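Local coordinates for type 2A phosphatase-associated protein 42 (Saccharomyces cerevisiae, PDB 2V0P), which inhibits the PP2A-like phosphatase SIT4, associates with PP2A catalytic subunits and takes part in TOR signalling in response to the nitrogen source, at residues D76-L81 against S110-F114; L35-I39 against L82-R86; K179-E184 against E202-R207. All blocks are in the same frame, centred on the assembly; numbering follows the deposited sequence. Where two conformers were deposited one is given.

Overall arrangement
In this N-terminal, all-helical part of the protein, with its tetratricopeptide repeat-like fold, contacts 1 and 3 are helix-on-helix packing; contact 2 sets a helix against a helix end and the turn that follows. Contacts 1 and 2 share helix 75-83, which packs on helix 93-120 in contact 1 and meets helix 29-52 in contact 2. Their centres lie about 12 Å apart and they touch, S110 OG to I83 CD1 at 4.1 Å. Their segments alternate along the chain, interlocking three helices. Contact 3 follows in sequence, pairing helices 156-186 and 199-231; its centre is about 20 Å from that of contact 1 and 26 Å from that of contact 2. Helix 199-231 also covers Y77 and F111, tying contact 3 to contact 1.

Contact 1: residues D76-L81 against S110-F114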
loop_
_atom_site.group_PDB
_atom_site.type_symbol
_atom_site.label_atom_id
_atom_site.label_comp_id
_atom_site.label_asym_id
_atom_site.label_seq_id
_atom_site.Cartn_x
_atom_site.Cartn_y
_atom_site.Cartn_z
ATOM N N ASP A 76 -10.324 -25.279 -2.202
ATOM C CA ASP A 76 -9.247 -24.389 -1.809
ATOM C C ASP A 76 -9.569 -22.906 -2.024
ATOM O O ASP A 76 -9.058 -22.066 -1.254
ATOM C CB ASP A 76 -7.982 -24.757 -2.510
ATOM C CG ASP A 76 -7.497 -26.119 -2.132
ATOM O OD1 ASP A 76 -7.412 -26.374 -0.920
ATOM O OD2 ASP A 76 -7.214 -26.915 -3.060
ATOM N N TYR A 77 -10.385 -22.569 -3.051
ATOM C CA TYR A 77 -10.783 -21.225 -3.259
ATOM C C TYR A 77 -11.559 -20.727 -2.010
ATOM O O TYR A 77 -11.278 -19.645 -1.497
ATOM C CB TYR A 77 -11.619 -21.031 -4.512
ATOM C CG TYR A 77 -12.284 -19.696 -4.714
ATOM C CD1 TYR A 77 -11.542 -18.513 -5.074
ATOM C CD2 TYR A 77 -13.660 -19.569 -4.591
ATOM C CE1 TYR A 77 -12.197 -17.314 -5.269
ATOM C CE2 TYR A 77 -14.263 -18.378 -4.810
ATOM C CZ TYR A 77 -13.475 -17.237 -5.150
ATOM O OH TYR A 77 -14.085 -16.089 -5.352
ATOM N N TYR A 78 -12.513 -21.543 -1.551
ATOM C CA TYR A 78 -13.364 -21.162 -0.493
ATOM C C TYR A 78 -12.531 -21.091 0.857
ATOM O O TYR A 78 -12.814 -20.279 1.679
ATOM C CB TYR A 78 -14.575 -22.127 -0.419
ATOM C CG TYR A 78 -15.673 -21.686 -1.348
ATOM C CD1 TYR A 78 -15.905 -22.325 -2.531
ATOM C CD2 TYR A 78 -16.420 -20.553 -1.057
ATOM C CE1 TYR A 78 -16.876 -21.913 -3.367
ATOM C CE2 TYR A 78 -17.393 -20.102 -1.915
ATOM C CZ TYR A 78 -17.615 -20.801 -3.069
ATOM O OH TYR A 78 -18.596 -20.392 -3.929
ATOM N N LEU A 79 -11.559 -21.959 1.031
ATOM C CA LEU A 79 -10.673 -21.910 2.163
ATOM C C LEU A 79 -9.894 -20.570 2.113
ATOM O O LEU A 79 -9.796 -19.898 3.104
ATOM C CB LEU A 79 -9.746 -23.120 2.226
ATOM C CG LEU A 79 -10.233 -24.528 2.711
ATOM C CD1 LEU A 79 -9.113 -25.433 2.568
ATOM C CD2 LEU A 79 -10.712 -24.550 4.120
ATOM N N GLY A 80 -9.386 -20.208 0.941
ATOM C CA GLY A 80 -8.788 -18.875 0.720
ATOM C C GLY A 80 -9.614 -17.724 1.218
ATOM O O GLY A 80 -9.126 -16.897 1.977
ATOM N N LEU A 81 -10.849 -17.685 0.803
ATOM C CA LEU A 81 -11.777 -16.669 1.149
ATOM C C LEU A 81 -12.106 -16.647 2.681
ATOM O O LEU A 81 -12.189 -15.578 3.309
ATOM C CB LEU A 81 -13.031 -16.839 0.361
ATOM C CG LEU A 81 -13.047 -16.607 -1.131
ATOM C CD1 LEU A 81 -14.423 -16.912 -1.590
ATOM C CD2 LEU A 81 -12.647 -15.146 -1.439
ATOM N N SER A 110 -3.801 -21.286 0.245
ATOM C CA SER A 110 -4.998 -21.941 -0.241
ATOM C C SER A 110 -5.331 -21.461 -1.656
ATOM O O SER A 110 -5.656 -22.259 -2.524
ATOM C CB SER A 110 -6.207 -21.744 0.655
ATOM O OG SER A 110 -6.110 -22.517 1.793
ATOM N N PHE A 111 -5.280 -20.160 -1.854
ATOM C CA PHE A 111 -5.539 -19.577 -3.182
ATOM C C PHE A 111 -4.595 -20.169 -4.210
ATOM O O PHE A 111 -5.017 -20.476 -5.296
ATOM C CB PHE A 111 -5.458 -18.029 -3.130
ATOM C CG PHE A 111 -6.700 -17.367 -2.615
ATOM C CD1 PHE A 111 -7.933 -17.609 -3.208
ATOM C CD2 PHE A 111 -6.629 -16.424 -1.584
ATOM C CE1 PHE A 111 -9.084 -17.020 -2.752
ATOM C CE2 PHE A 111 -7.773 -15.831 -1.112
ATOM C CZ PHE A 111 -9.041 -16.128 -1.706
ATOM N N ILE A 112 -3.324 -20.345 -3.859
ATOM C CA ILE A 112 -2.346 -20.908 -4.781
ATOM C C ILE A 112 -2.540 -22.436 -5.074
ATOM O O ILE A 112 -2.440 -22.893 -6.208
ATOM C CB ILE A 112 -0.903 -20.493 -4.387
ATOM C CG1 ILE A 112 -0.801 -18.934 -4.453
ATOM C CG2 ILE A 112 0.108 -21.139 -5.281
ATOM C CD1 ILE A 112 0.558 -18.385 -4.115
ATOM N N ASN A 113 -2.854 -23.178 -4.024
ATOM C CA ASN A 113 -3.360 -24.548 -4.129
ATOM C C ASN A 113 -4.485 -24.660 -5.170
ATOM O O ASN A 113 -4.379 -25.447 -6.047
ATOM C CB ASN A 113 -3.838 -25.013 -2.740
ATOM C CG ASN A 113 -2.706 -25.275 -1.802
ATOM O OD1 ASN A 113 -1.578 -25.271 -2.209
ATOM N ND2 ASN A 113 -3.010 -25.552 -0.520
ATOM N N PHE A 114 -5.503 -23.803 -5.083
ATOM C CA PHE A 114 -6.615 -23.761 -5.981
ATOM C C PHE A 114 -6.142 -23.581 -7.462
ATOM O O PHE A 114 -6.521 -24.325 -8.255
ATOM C CB PHE A 114 -7.593 -22.696 -5.564
ATOM C CG PHE A 114 -8.714 -22.434 -6.546
ATOM C CD1 PHE A 114 -9.616 -23.459 -6.930
ATOM C CD2 PHE A 114 -8.909 -21.161 -7.055
ATOM C CE1 PHE A 114 -10.631 -23.217 -7.828
ATOM C CE2 PHE A 114 -10.005 -20.901 -7.964
ATOM C CZ PHE A 114 -10.850 -21.962 -8.357
HETATM O O HOH W 1 -5.772 -25.208 0.664
#
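D76 opens the interface with its CA 5.0 Å from that of F114, and its CB lies 3.4 Å from S110 O and 3.7 Å from F114 CB. Its carboxylate touches N113 (D76 CG to N113 CB, 3.9 Å) without a direct polar bond; a water bridges instead, 2.6 Å from D76 OD1, to which it donates, 2.9 Å from S110 OG and 3.0 Å from N113 ND2, from which it accepts. The same OD1 forms a salt bridge with K46, and N113 OD1 is hydrogen-bonded to R138. Y77 follows, its CB 3.6 Å from the F114 ring centroid and 8° off the normal, a CH-pi contact, while Y77 CD1 reaches F111 CE1 at 3.7 Å. Outside the pair, the Y77 ring stacks on F211 and its OH bonds D214, both on helix 199-231. The short axes run nearly antiparallel, at 161° and 7.5 Å, as expected of successive helices in a tetratricopeptide repeat-like fold. Beyond Y78, which faces helices 4-19 and 29-52, L79 CB comes within 3.7 Å of S110 OG. G80 sits 5.0 Å CA to CA from S110, and its CA lies over the F111 ring, 3.7 Å from the centroid and 14° off the normal; an ideal CB here would fall 2.6 Å from F111 CE1, a clash. L81 CD2 packs against F111 CZ at 3.7 Å, and L81 also touches N218 of helix 199-231.

Contact 2: residues L35-I39 against L82-R86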
loop_
_atom_site.group_PDB
_atom_site.type_symbol
_atom_site.label_atom_id
_atom_site.label_comp_id
_atom_site.label_asym_id
_atom_site.label_seq_id
_atom_site.Cartn_x
_atom_site.Cartn_y
_atom_site.Cartn_z
ATOM N N LEU A 35 -17.072 -18.485 11.590
ATOM C CA LEU A 35 -16.042 -18.571 10.593
ATOM C C LEU A 35 -15.113 -19.761 10.857
ATOM O O LEU A 35 -14.844 -20.559 9.964
ATOM C CB LEU A 35 -15.287 -17.216 10.450
ATOM C CG LEU A 35 -14.188 -17.157 9.410
ATOM C CD1 LEU A 35 -14.710 -17.070 7.992
ATOM C CD2 LEU A 35 -13.284 -16.031 9.700
ATOM N N LEU A 36 -14.657 -19.878 12.089
ATOM C CA LEU A 36 -13.835 -20.964 12.499
ATOM C C LEU A 36 -14.516 -22.315 12.303
ATOM O O LEU A 36 -13.906 -23.190 11.879
ATOM C CB LEU A 36 -13.416 -20.830 13.948
ATOM C CG LEU A 36 -12.509 -21.917 14.471
ATOM C CD1 LEU A 36 -11.252 -22.072 13.627
ATOM C CD2 LEU A 36 -12.153 -21.676 15.917
ATOM N N SER A 37 -15.765 -22.449 12.628
ATOM C CA SER A 37 -16.397 -23.788 12.500
ATOM C C SER A 37 -16.629 -24.113 11.026
ATOM O O SER A 37 -16.497 -25.253 10.629
ATOM C CB SER A 37 -17.647 -23.934 13.315
ATOM O OG SER A 37 -18.633 -23.035 12.910
ATOM N N THR A 38 -16.923 -23.089 10.228
ATOM C CA THR A 38 -17.008 -23.242 8.798
ATOM C C THR A 38 -15.719 -23.733 8.186
ATOM O O THR A 38 -15.670 -24.687 7.353
ATOM C CB THR A 38 -17.618 -22.050 8.133
ATOM O OG1 THR A 38 -18.844 -21.792 8.742
ATOM C CG2 THR A 38 -17.888 -22.319 6.522
ATOM N N ILE A 39 -14.625 -23.116 8.548
ATOM C CA ILE A 39 -13.360 -23.569 8.061
ATOM C C ILE A 39 -13.080 -24.996 8.485
ATOM O O ILE A 39 -12.655 -25.798 7.655
ATOM C CB ILE A 39 -12.219 -22.611 8.561
ATOM C CG1 ILE A 39 -12.310 -21.277 7.862
ATOM C CG2 ILE A 39 -10.918 -23.185 8.316
ATOM C CD1 ILE A 39 -11.387 -20.238 8.678
ATOM N N LEU A 82 -12.294 -17.821 3.257
ATOM C CA LEU A 82 -12.660 -17.878 4.665
ATOM C C LEU A 82 -11.503 -17.529 5.572
ATOM O O LEU A 82 -11.696 -16.777 6.486
ATOM C CB LEU A 82 -13.191 -19.284 5.027
ATOM C CG LEU A 82 -14.453 -19.704 4.272
ATOM C CD1 LEU A 82 -14.548 -21.222 4.377
ATOM C CD2 LEU A 82 -15.623 -19.161 4.843
ATOM N N ILE A 83 -10.338 -18.104 5.326
ATOM C CA ILE A 83 -9.167 -17.878 6.112
ATOM C C ILE A 83 -8.740 -16.387 6.104
ATOM O O ILE A 83 -8.385 -15.861 7.105
ATOM C CB ILE A 83 -8.009 -18.768 5.674
ATOM C CG1 ILE A 83 -8.379 -20.253 5.874
ATOM C CG2 ILE A 83 -6.749 -18.475 6.546
ATOM C CD1 ILE A 83 -7.416 -21.138 5.451
ATOM N N SER A 84 -8.830 -15.713 4.970
ATOM C CA SER A 84 -8.386 -14.302 4.951
ATOM C C SER A 84 -9.189 -13.428 5.921
ATOM O O SER A 84 -8.767 -12.314 6.267
ATOM C CB SER A 84 -8.464 -13.760 3.527
ATOM O OG SER A 84 -9.786 -13.626 3.144
ATOM N N ARG A 85 -10.316 -13.977 6.413
ATOM C CA ARG A 85 -11.252 -13.251 7.202
ATOM C C ARG A 85 -11.101 -13.489 8.754
ATOM O O ARG A 85 -11.731 -12.825 9.524
ATOM C CB ARG A 85 -12.676 -13.552 6.746
ATOM C CG ARG A 85 -13.179 -12.800 5.572
ATOM C CD ARG A 85 -14.351 -13.489 4.891
ATOM N NE ARG A 85 -14.880 -12.638 3.824
ATOM C CZ ARG A 85 -14.351 -12.519 2.619
ATOM N NH1 ARG A 85 -13.299 -13.233 2.263
ATOM N NH2 ARG A 85 -14.880 -11.675 1.740
ATOM N N ARG A 86 -10.264 -14.444 9.129
ATOM C CA ARG A 86 -9.970 -14.789 10.499
ATOM C C ARG A 86 -9.219 -13.649 11.186
ATOM O O ARG A 86 -8.433 -12.984 10.568
ATOM C CB ARG A 86 -9.145 -16.073 10.531
ATOM C CG ARG A 86 -9.983 -17.302 10.187
ATOM C CD ARG A 86 -10.810 -17.741 11.422
ATOM N NE ARG A 86 -10.026 -18.403 12.447
ATOM C CZ ARG A 86 -10.171 -18.193 13.761
ATOM N NH1 ARG A 86 -11.053 -17.313 14.217
ATOM N NH2 ARG A 86 -9.419 -18.858 14.631
#
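Aliphatic packing dominates where helix 29-52 meets the C-terminal end of helix 75-83. I39 and L82 hold the closest backbone approach, 6.7 Å between CA atoms, with I39 CG1 3.6 Å from L82 CB; L35 CD1 lies 3.9 Å from L82 CD2, and I39 CD1 reaches I83 CG1 at 4.1 Å. T38 CG2 touches L82 CD1 at the same 4.1 Å, on the side that Y15 and L14 of helix 4-19 help to cover.

A second group of contacts sets methyls against backbone. I83 to R86 form a type I beta turn, with R86 N donating to I83 O at 3.1 Å, and L35 fits against it: L35 CD1 is 3.4 Å from L82 O, and L35 CD2 is 3.5 Å from both R85 C and R86 N.

The third kind involves the R86 side chain. Its methylene part runs across helix 29-52, R86 CG 3.6 Å from I39 CD1 and R86 CD 3.5 Å from L35 CD2. Its three m torsions, chi1 to chi3, fold the guanidinium back so that L36 CD1 lies over one face, 3.8 Å from R86 NH2. R86 NH1 is hydrogen-bonded to Q32, one turn before L36. K100 of helix 93-120 bonds the carbonyls of S84 and R86.

Across these two segments the 407 Å² of buried surface therefore contains no direct polar bond: their mutual fit rests on van der Waals packing, mostly of aliphatic groups, while the polar groups of the turn find partners elsewhere in the chain.

Contact 3: residues K179-E184 against E202-R207; sequences KLHCLE and ELYLMR. With ZN (zinc ion), chain C.
Build two alpha helices, phi/psi near -60/-45 throughout, with short axes 9.4 Å apart and a signed crossing angle of -151°, hence antiparallel. Set the register by CA pairs L180-M206 at 5.7 Å and L183-L203 at 5.9 Å. Four main-chain N-H groups are satisfied within the segments: L183 N to K179 O 3.1 Å, E184 N to L180 O 2.9 Å, M206 N to E202 O 2.9 Å, R207 N to L203 O 2.8 Å. One salt bridge crosses: R207 NH2 donates to E184 OE2 at 2.7 Å (162°), with R207 ttm and E184 mt for their leading chis. Beneath it, L180 and L203, both tp, meet CD1 to CD1 at 3.5 Å. L183 (mt) puts CD1 3.7 Å from CB of selenomethionine M206, whose CE lies 3.5 Å from K179 CE. On the far side, C182 SG binds zinc, modelled at an unusually short 1.4 Å. Such antiparallel pairing of neighbouring helices is the building unit of tetratricopeptide repeat-like folds.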
loop_
_atom_site.group_PDB
_atom_site.type_symbol
_atom_site.label_atom_id
_atom_site.label_comp_id
_atom_site.label_asym_id
_atom_site.label_seq_id
_atom_site.Cartn_x
_atom_site.Cartn_y
_atom_site.Cartn_z
ATOM N N LYS A 179 -20.451 -13.785 -18.540
ATOM C CA LYS A 179 -20.755 -15.122 -19.047
ATOM C C LYS A 179 -21.335 -16.019 -17.934
ATOM O O LYS A 179 -22.340 -16.708 -18.140
ATOM C CB LYS A 179 -19.544 -15.767 -19.720
ATOM C CG LYS A 179 -19.284 -15.255 -21.124
ATOM C CD LYS A 179 -17.822 -15.468 -21.564
ATOM C CE LYS A 179 -17.513 -16.928 -21.915
ATOM N NZ LYS A 179 -16.120 -17.120 -22.450
ATOM N N LEU A 180 -20.742 -15.957 -16.757
ATOM C CA LEU A 180 -21.262 -16.683 -15.578
ATOM C C LEU A 180 -22.670 -16.236 -15.179
ATOM O O LEU A 180 -23.565 -17.046 -14.922
ATOM C CB LEU A 180 -20.289 -16.533 -14.414
ATOM C CG LEU A 180 -20.704 -17.107 -13.053
ATOM C CD1 LEU A 180 -21.123 -18.560 -13.196
ATOM C CD2 LEU A 180 -19.604 -16.983 -12.102
ATOM N N HIS A 181 -22.867 -14.927 -15.157
ATOM C CA HIS A 181 -24.156 -14.338 -14.883
ATOM C C HIS A 181 -25.232 -14.851 -15.856
ATOM O O HIS A 181 -26.257 -15.365 -15.404
ATOM C CB HIS A 181 -24.017 -12.800 -14.927
ATOM C CG HIS A 181 -25.189 -12.053 -14.378
ATOM N ND1 HIS A 181 -25.899 -12.477 -13.275
ATOM C CD2 HIS A 181 -25.765 -10.895 -14.770
ATOM C CE1 HIS A 181 -26.873 -11.622 -13.025
ATOM N NE2 HIS A 181 -26.807 -10.649 -13.910
ATOM N N CYS A 182 -25.018 -14.731 -17.168
ATOM C CA CYS A 182 -26.064 -15.156 -18.138
ATOM C C CYS A 182 -26.359 -16.693 -17.968
ATOM O O CYS A 182 -27.513 -17.108 -18.036
ATOM C CB CYS A 182 -25.824 -14.640 -19.612
ATOM S SG CYS A 182 -26.987 -13.240 -20.463
ATOM N N LEU A 183 -25.338 -17.499 -17.693
ATOM C CA LEU A 183 -25.489 -18.945 -17.368
ATOM C C LEU A 183 -26.345 -19.233 -16.145
ATOM O O LEU A 183 -27.335 -19.952 -16.254
ATOM C CB LEU A 183 -24.154 -19.648 -17.263
ATOM C CG LEU A 183 -23.466 -20.020 -18.568
ATOM C CD1 LEU A 183 -22.019 -20.379 -18.344
ATOM C CD2 LEU A 183 -24.187 -21.116 -19.316
ATOM N N GLU A 184 -26.040 -18.605 -15.024
ATOM C CA GLU A 184 -26.869 -18.715 -13.828
ATOM C C GLU A 184 -28.341 -18.372 -14.095
ATOM O O GLU A 184 -29.233 -19.064 -13.605
ATOM C CB GLU A 184 -26.313 -17.858 -12.684
ATOM C CG GLU A 184 -25.007 -18.378 -12.114
ATOM C CD GLU A 184 -24.292 -17.376 -11.229
ATOM O OE1 GLU A 184 -24.640 -16.178 -11.286
ATOM O OE2 GLU A 184 -23.367 -17.784 -10.480
ATOM N N GLU A 202 -21.482 -26.615 -17.858
ATOM C CA GLU A 202 -20.929 -25.376 -18.362
ATOM C C GLU A 202 -20.894 -24.314 -17.255
ATOM O O GLU A 202 -19.910 -23.659 -17.084
ATOM C CB GLU A 202 -21.750 -24.899 -19.554
ATOM C CG GLU A 202 -21.363 -23.530 -20.085
ATOM C CD GLU A 202 -22.131 -23.152 -21.337
ATOM O OE1 GLU A 202 -23.330 -23.494 -21.428
ATOM O OE2 GLU A 202 -21.541 -22.506 -22.231
ATOM N N LEU A 203 -21.987 -24.181 -16.520
ATOM C CA LEU A 203 -22.048 -23.290 -15.384
ATOM C C LEU A 203 -20.942 -23.540 -14.331
ATOM O O LEU A 203 -20.311 -22.595 -13.843
ATOM C CB LEU A 203 -23.453 -23.328 -14.791
ATOM C CG LEU A 203 -23.789 -22.646 -13.477
ATOM C CD1 LEU A 203 -23.423 -21.175 -13.578
ATOM C CD2 LEU A 203 -25.269 -22.824 -13.140
ATOM N N TYR A 204 -20.729 -24.798 -13.967
ATOM C CA TYR A 204 -19.756 -25.162 -13.002
ATOM C C TYR A 204 -18.338 -24.829 -13.414
ATOM O O TYR A 204 -17.573 -24.344 -12.599
ATOM C CB TYR A 204 -19.885 -26.643 -12.612
ATOM C CG TYR A 204 -21.174 -26.955 -11.912
ATOM C CD1 TYR A 204 -21.953 -25.948 -11.345
ATOM C CD2 TYR A 204 -21.592 -28.269 -11.756
ATOM C CE1 TYR A 204 -23.150 -26.245 -10.671
ATOM C CE2 TYR A 204 -22.775 -28.572 -11.101
ATOM C CZ TYR A 204 -23.540 -27.566 -10.542
ATOM O OH TYR A 204 -24.711 -27.899 -9.867
ATOM N N LEU A 205 -18.012 -25.099 -14.649
ATOM C CA LEU A 205 -16.754 -24.745 -15.258
ATOM C C LEU A 205 -16.569 -23.238 -15.337
ATOM O O LEU A 205 -15.494 -22.813 -15.104
ATOM C CB LEU A 205 -16.573 -25.344 -16.627
ATOM C CG LEU A 205 -16.454 -26.883 -16.585
ATOM C CD1 LEU A 205 -16.652 -27.426 -17.945
ATOM C CD2 LEU A 205 -15.113 -27.299 -16.013
HETATM N N MSE A 206 -17.598 -22.505 -15.753
HETATM C CA MSE A 206 -17.550 -21.030 -15.827
HETATM C C MSE A 206 -17.392 -20.459 -14.423
HETATM O O MSE A 206 -16.770 -19.403 -14.220
HETATM C CB MSE A 206 -18.804 -20.453 -16.505
HETATM C CG MSE A 206 -18.707 -18.947 -16.861
HETATM SE SE MSE A 206 -17.266 -18.634 -18.154
HETATM C CE MSE A 206 -18.011 -19.550 -19.715
ATOM N N ARG A 207 -18.010 -21.114 -13.460
ATOM C CA ARG A 207 -17.894 -20.656 -12.118
ATOM C C ARG A 207 -16.391 -20.767 -11.669
ATOM O O ARG A 207 -15.799 -19.807 -11.169
ATOM C CB ARG A 207 -18.939 -21.351 -11.258
ATOM C CG ARG A 207 -18.892 -21.048 -9.798
ATOM C CD ARG A 207 -20.150 -21.595 -9.156
ATOM N NE ARG A 207 -21.308 -20.834 -9.606
ATOM C CZ ARG A 207 -22.548 -21.305 -9.697
ATOM N NH1 ARG A 207 -22.836 -22.570 -9.382
ATOM N NH2 ARG A 207 -23.511 -20.498 -10.121
HETATM ZN ZN ZN C . -27.536 -12.144 -19.749
#